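PDB 2NYK: M157 from Murid herpesvirus 1, which is an MHC class I-like viral protein that serves as a ligand for Ly49 receptors of mouse natural killer cells. Local coordinates for residues F25-I39 and Y73-L87. The protein carries 1 engineered substitution. Numbering follows the deposited sequence.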
loop_
_atom_site.group_PDB
_atom_site.type_symbol
_atom_site.label_atom_id
_atom_site.label_comp_id
_atom_site.label_asym_id
_atom_site.label_seq_id
_atom_site.Cartn_x
_atom_site.Cartn_y
_atom_site.Cartn_z
ATOM N N PHE A 25 8.163 -0.284 4.546
ATOM C CA PHE A 25 9.267 -0.385 3.604
ATOM C C PHE A 25 9.544 -1.855 3.426
ATOM O O PHE A 25 9.726 -2.578 4.426
ATOM C CB PHE A 25 10.526 0.277 4.189
ATOM C CG PHE A 25 10.354 1.707 4.570
ATOM C CD1 PHE A 25 10.580 2.719 3.636
ATOM C CD2 PHE A 25 9.981 2.052 5.877
ATOM C CE1 PHE A 25 10.431 4.054 3.987
ATOM C CE2 PHE A 25 9.828 3.359 6.247
ATOM C CZ PHE A 25 10.077 4.380 5.312
ATOM N N GLU A 26 9.564 -2.332 2.182
ATOM C CA GLU A 26 9.782 -3.750 1.971
ATOM C C GLU A 26 10.799 -4.009 0.862
ATOM O O GLU A 26 10.773 -3.355 -0.179
ATOM C CB GLU A 26 8.452 -4.432 1.643
ATOM C CG GLU A 26 8.566 -5.925 1.345
ATOM C CD GLU A 26 7.201 -6.603 1.363
ATOM O OE1 GLU A 26 7.089 -7.739 0.883
ATOM O OE2 GLU A 26 6.238 -6.003 1.855
ATOM N N VAL A 27 11.685 -4.977 1.074
ATOM C CA VAL A 27 12.646 -5.344 0.051
ATOM C C VAL A 27 12.708 -6.856 -0.044
ATOM O O VAL A 27 12.782 -7.548 0.972
ATOM C CB VAL A 27 14.080 -4.800 0.340
ATOM C CG1 VAL A 27 15.052 -5.247 -0.749
ATOM C CG2 VAL A 27 14.069 -3.280 0.430
ATOM N N THR A 28 12.665 -7.348 -1.281
ATOM C CA THR A 28 12.776 -8.764 -1.565
ATOM C C THR A 28 13.962 -8.977 -2.499
ATOM O O THR A 28 14.127 -8.252 -3.485
ATOM C CB THR A 28 11.488 -9.309 -2.210
ATOM O OG1 THR A 28 10.390 -9.108 -1.310
ATOM C CG2 THR A 28 11.628 -10.783 -2.505
ATOM N N VAL A 29 14.810 -9.936 -2.148
ATOM C CA VAL A 29 15.935 -10.340 -2.983
ATOM C C VAL A 29 15.825 -11.854 -3.246
ATOM O O VAL A 29 15.602 -12.633 -2.324
ATOM C CB VAL A 29 17.277 -9.986 -2.296
ATOM C CG1 VAL A 29 18.430 -10.693 -2.960
ATOM C CG2 VAL A 29 17.513 -8.476 -2.312
ATOM N N THR A 30 15.946 -12.256 -4.508
ATOM C CA THR A 30 15.862 -13.680 -4.873
ATOM C C THR A 30 17.142 -14.107 -5.578
ATOM O O THR A 30 17.753 -13.303 -6.279
ATOM C CB THR A 30 14.636 -13.992 -5.789
ATOM O OG1 THR A 30 13.444 -13.438 -5.226
ATOM C CG2 THR A 30 14.435 -15.503 -5.967
ATOM N N ARG A 31 17.553 -15.361 -5.363
ATOM C CA ARG A 31 18.632 -15.987 -6.156
ATOM C C ARG A 31 18.217 -16.060 -7.622
ATOM O O ARG A 31 17.185 -16.672 -7.956
ATOM C CB ARG A 31 18.944 -17.399 -5.640
ATOM C CG ARG A 31 19.592 -17.439 -4.269
ATOM C CD ARG A 31 21.122 -17.612 -4.355
ATOM N NE ARG A 31 21.730 -17.593 -3.020
ATOM C CZ ARG A 31 21.394 -18.417 -2.024
ATOM N NH1 ARG A 31 20.440 -19.329 -2.196
ATOM N NH2 ARG A 31 22.000 -18.319 -0.849
ATOM N N GLY A 32 19.014 -15.421 -8.489
ATOM C CA GLY A 32 18.636 -15.297 -9.894
ATOM C C GLY A 32 18.394 -13.849 -10.289
ATOM O O GLY A 32 17.878 -13.570 -11.377
ATOM N N GLY A 33 18.760 -12.936 -9.389
ATOM C CA GLY A 33 18.768 -11.507 -9.673
ATOM C C GLY A 33 17.456 -10.740 -9.607
ATOM O O GLY A 33 17.437 -9.547 -9.899
ATOM N N VAL A 34 16.360 -11.411 -9.247
ATOM C CA VAL A 34 15.062 -10.741 -9.150
ATOM C C VAL A 34 14.901 -10.085 -7.773
ATOM O O VAL A 34 14.809 -10.773 -6.755
ATOM C CB VAL A 34 13.878 -11.700 -9.450
ATOM C CG1 VAL A 34 12.543 -10.996 -9.256
ATOM C CG2 VAL A 34 13.976 -12.237 -10.868
ATOM N N HIS A 35 14.895 -8.752 -7.760
ATOM C CA HIS A 35 14.660 -7.977 -6.539
ATOM C C HIS A 35 13.498 -6.996 -6.706
ATOM O O HIS A 35 13.044 -6.717 -7.827
ATOM C CB HIS A 35 15.922 -7.231 -6.091
ATOM C CG HIS A 35 16.457 -6.284 -7.119
ATOM N ND1 HIS A 35 15.788 -5.135 -7.491
ATOM C CD2 HIS A 35 17.591 -6.326 -7.869
ATOM C CE1 HIS A 35 16.488 -4.504 -8.422
ATOM N NE2 HIS A 35 17.586 -5.206 -8.668
ATOM N N LYS A 36 13.011 -6.485 -5.575
ATOM C CA LYS A 36 11.936 -5.521 -5.565
ATOM C C LYS A 36 11.971 -4.730 -4.265
ATOM O O LYS A 36 12.136 -5.297 -3.194
ATOM C CB LYS A 36 10.575 -6.223 -5.740
ATOM C CG LYS A 36 9.394 -5.262 -5.866
ATOM C CD LYS A 36 8.052 -6.009 -5.941
ATOM C CE LYS A 36 7.729 -6.431 -7.386
ATOM N NZ LYS A 36 6.436 -7.196 -7.530
ATOM N N ARG A 37 11.814 -3.420 -4.392
ATOM C CA ARG A 37 11.740 -2.497 -3.258
ATOM C C ARG A 37 10.435 -1.740 -3.377
ATOM O O ARG A 37 10.086 -1.277 -4.468
ATOM C CB ARG A 37 12.898 -1.486 -3.310
ATOM C CG ARG A 37 14.265 -2.074 -3.018
ATOM C CD ARG A 37 15.339 -1.165 -3.587
ATOM N NE ARG A 37 15.475 -1.318 -5.034
ATOM C CZ ARG A 37 16.081 -0.450 -5.845
ATOM N NH1 ARG A 37 16.599 0.691 -5.374
ATOM N NH2 ARG A 37 16.167 -0.727 -7.136
ATOM N N THR A 38 9.729 -1.581 -2.263
ATOM C CA THR A 38 8.438 -0.897 -2.280
ATOM C C THR A 38 8.202 -0.047 -1.041
ATOM O O THR A 38 8.781 -0.284 0.025
ATOM C CB THR A 38 7.227 -1.870 -2.396
ATOM O OG1 THR A 38 7.142 -2.670 -1.215
ATOM C CG2 THR A 38 7.338 -2.768 -3.608
ATOM N N ILE A 39 7.349 0.953 -1.199
ATOM C CA ILE A 39 6.931 1.779 -0.080
ATOM C C ILE A 39 5.420 1.813 -0.143
ATOM O O ILE A 39 4.855 2.051 -1.214
ATOM C CB ILE A 39 7.470 3.218 -0.168
ATOM C CG1 ILE A 39 9.003 3.256 -0.144
ATOM C CG2 ILE A 39 6.912 4.084 1.014
ATOM C CD1 ILE A 39 9.514 4.629 -0.425
ATOM N N TYR A 73 14.688 6.108 -0.268
ATOM C CA TYR A 73 15.434 5.380 -1.291
ATOM C C TYR A 73 16.673 4.734 -0.700
ATOM O O TYR A 73 16.949 3.555 -0.928
ATOM C CB TYR A 73 15.854 6.296 -2.457
ATOM C CG TYR A 73 16.767 5.552 -3.426
ATOM C CD1 TYR A 73 16.248 4.930 -4.553
ATOM C CD2 TYR A 73 18.138 5.409 -3.172
ATOM C CE1 TYR A 73 17.069 4.205 -5.424
ATOM C CE2 TYR A 73 18.964 4.687 -4.038
ATOM C CZ TYR A 73 18.415 4.089 -5.162
ATOM O OH TYR A 73 19.204 3.358 -6.033
ATOM N N VAL A 74 17.436 5.526 0.042
ATOM C CA VAL A 74 18.674 5.052 0.649
ATOM C C VAL A 74 18.408 3.936 1.667
ATOM O O VAL A 74 19.143 2.955 1.696
ATOM C CB VAL A 74 19.463 6.231 1.291
ATOM C CG1 VAL A 74 20.617 5.735 2.164
ATOM C CG2 VAL A 74 19.983 7.182 0.196
ATOM N N PHE A 75 17.365 4.079 2.492
ATOM C CA PHE A 75 17.003 3.023 3.446
ATOM C C PHE A 75 16.806 1.685 2.723
ATOM O O PHE A 75 17.367 0.663 3.108
ATOM C CB PHE A 75 15.734 3.390 4.229
ATOM C CG PHE A 75 15.333 2.341 5.213
ATOM C CD1 PHE A 75 15.986 2.240 6.439
ATOM C CD2 PHE A 75 14.351 1.407 4.894
ATOM C CE1 PHE A 75 15.672 1.243 7.325
ATOM C CE2 PHE A 75 13.995 0.427 5.816
ATOM C CZ PHE A 75 14.649 0.342 7.019
ATOM N N LEU A 76 16.035 1.710 1.646
ATOM C CA LEU A 76 15.729 0.512 0.866
ATOM C C LEU A 76 16.959 -0.053 0.152
ATOM O O LEU A 76 17.130 -1.272 0.066
ATOM C CB LEU A 76 14.662 0.862 -0.170
ATOM C CG LEU A 76 13.285 1.140 0.445
ATOM C CD1 LEU A 76 12.366 1.810 -0.557
ATOM C CD2 LEU A 76 12.673 -0.143 0.957
ATOM N N ASP A 77 17.798 0.847 -0.364
ATOM C CA ASP A 77 19.058 0.487 -1.026
ATOM C C ASP A 77 19.991 -0.235 -0.062
ATOM O O ASP A 77 20.531 -1.271 -0.383
ATOM C CB ASP A 77 19.739 1.747 -1.594
ATOM C CG ASP A 77 20.896 1.418 -2.527
ATOM O OD1 ASP A 77 21.876 2.193 -2.559
ATOM O OD2 ASP A 77 20.834 0.387 -3.218
ATOM N N ILE A 78 20.148 0.313 1.132
ATOM C CA ILE A 78 20.937 -0.317 2.180
ATOM C C ILE A 78 20.394 -1.699 2.585
ATOM O O ILE A 78 21.169 -2.645 2.725
ATOM C CB ILE A 78 21.054 0.589 3.421
ATOM C CG1 ILE A 78 21.887 1.846 3.091
ATOM C CG2 ILE A 78 21.641 -0.199 4.591
ATOM C CD1 ILE A 78 22.069 2.802 4.271
ATOM N N GLN A 79 19.078 -1.811 2.780
ATOM C CA GLN A 79 18.468 -3.113 3.074
ATOM C C GLN A 79 18.696 -4.106 1.928
ATOM O O GLN A 79 19.061 -5.256 2.162
ATOM C CB GLN A 79 16.955 -2.967 3.351
ATOM C CG GLN A 79 16.593 -2.183 4.623
ATOM C CD GLN A 79 17.202 -2.763 5.891
ATOM O OE1 GLN A 79 17.421 -3.969 5.998
ATOM N NE2 GLN A 79 17.474 -1.902 6.865
ATOM N N LYS A 80 18.495 -3.669 0.693
ATOM C CA LYS A 80 18.770 -4.537 -0.439
ATOM C C LYS A 80 20.206 -5.077 -0.415
ATOM O O LYS A 80 20.404 -6.284 -0.539
ATOM C CB LYS A 80 18.465 -3.847 -1.765
ATOM C CG LYS A 80 18.210 -4.849 -2.876
ATOM C CD LYS A 80 17.950 -4.200 -4.220
ATOM C CE LYS A 80 19.238 -3.738 -4.859
ATOM N NZ LYS A 80 19.009 -3.241 -6.238
ATOM N N MET A 81 21.192 -4.199 -0.234
ATOM C CA MET A 81 22.603 -4.623 -0.193
ATOM C C MET A 81 22.855 -5.600 0.946
ATOM O O MET A 81 23.560 -6.599 0.773
ATOM C CB MET A 81 23.542 -3.421 -0.065
ATOM C CG MET A 81 23.487 -2.491 -1.264
ATOM S SD MET A 81 24.696 -1.158 -1.250
ATOM C CE MET A 81 24.128 -0.136 0.107
ATOM N N ARG A 82 22.260 -5.301 2.097
ATOM C CA ARG A 82 22.323 -6.153 3.274
ATOM C C ARG A 82 21.803 -7.561 3.010
ATOM O O ARG A 82 22.438 -8.541 3.413
ATOM C CB ARG A 82 21.513 -5.522 4.393
ATOM C CG ARG A 82 21.480 -6.295 5.670
ATOM C CD ARG A 82 20.356 -5.763 6.504
ATOM N NE ARG A 82 20.309 -6.367 7.823
ATOM C CZ ARG A 82 19.211 -6.419 8.570
ATOM N NH1 ARG A 82 18.066 -5.896 8.122
ATOM N NH2 ARG A 82 19.260 -6.999 9.767
ATOM N N LEU A 83 20.645 -7.653 2.351
ATOM C CA LEU A 83 20.033 -8.944 2.030
ATOM C C LEU A 83 20.853 -9.732 1.008
ATOM O O LEU A 83 20.984 -10.945 1.138
ATOM C CB LEU A 83 18.593 -8.787 1.534
ATOM C CG LEU A 83 17.493 -8.118 2.370
ATOM C CD1 LEU A 83 16.153 -8.521 1.800
ATOM C CD2 LEU A 83 17.568 -8.442 3.870
ATOM N N ASN A 84 21.383 -9.043 -0.002
ATOM C CA ASN A 84 22.297 -9.645 -0.987
ATOM C C ASN A 84 23.476 -10.299 -0.303
ATOM O O ASN A 84 23.862 -11.410 -0.655
ATOM C CB ASN A 84 22.847 -8.597 -1.954
ATOM C CG ASN A 84 21.797 -8.064 -2.895
ATOM O OD1 ASN A 84 21.026 -8.820 -3.482
ATOM N ND2 ASN A 84 21.778 -6.747 -3.071
ATOM N N ASN A 85 24.049 -9.590 0.669
ATOM C CA ASN A 85 25.144 -10.107 1.479
ATOM C C ASN A 85 24.766 -11.355 2.249
ATOM O O ASN A 85 25.533 -12.311 2.278
ATOM C CB ASN A 85 25.658 -9.046 2.454
ATOM C CG ASN A 85 26.702 -8.146 1.833
ATOM O OD1 ASN A 85 26.523 -7.638 0.710
ATOM N ND2 ASN A 85 27.804 -7.935 2.564
ATOM N N LEU A 86 23.585 -11.343 2.862
ATOM C CA LEU A 86 23.096 -12.484 3.623
ATOM C C LEU A 86 22.953 -13.736 2.764
ATOM O O LEU A 86 23.300 -14.834 3.201
ATOM C CB LEU A 86 21.765 -12.157 4.306
ATOM C CG LEU A 86 21.841 -11.230 5.531
ATOM C CD1 LEU A 86 20.439 -10.675 5.858
ATOM C CD2 LEU A 86 22.485 -11.955 6.739
ATOM N N LEU A 87 22.436 -13.562 1.547
ATOM C CA LEU A 87 22.301 -14.670 0.607
ATOM C C LEU A 87 23.675 -15.216 0.227
ATOM O O LEU A 87 23.962 -16.399 0.471
ATOM C CB LEU A 87 21.512 -14.256 -0.639
ATOM C CG LEU A 87 19.987 -14.128 -0.536
ATOM C CD1 LEU A 87 19.418 -13.849 -1.903
ATOM C CD2 LEU A 87 19.347 -15.383 0.033
HETATM O O HOH W 1 16.138 2.046 -3.135
#
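V27 and V29 face helix 73-87, which crosses strand 25-30 at -31° with axes 8.4 Å apart; the type II turn T30-G33 reverses the chain into strand 35-39, antiparallel beside it. Beta-branched valines suit the strand, and V27 sends its two methyls to different helical residues: CG2 presses tightly on L76 CD2 at 3.5 Å, while CG1 lies against the backbone end of K80. V29 CG1, anti to the backbone N (chi1 166°), meets N84 OD1 at 3.2 Å and L87 CD1 at 3.5 Å, and CG2 rests on K80 and L83. L76 is forked to fill two places, its CD1 reaching I39 CG1 at 3.7 Å. K80 uses its long chain for both strands: CD lies over the H35 ring in a CH-pi contact, 4.1 Å from the centroid, and NZ stands above a face of that ring and also over R37, a pair of like charges close together. R37 makes a cation-pi contact with W50 of the next strand, and a water joins its NH1 to Y73 O. At the turn, R31 NH2 donates to L87 O (3.0 Å) from above the carbonyl plane, and also to L91 O. An apolar seam thus seats the helix on the sheet, as in MHC class I platforms, while the K80 ammonium, with R37 NH2 3.9 Å from NZ, would tend to disfavour a protonated H35.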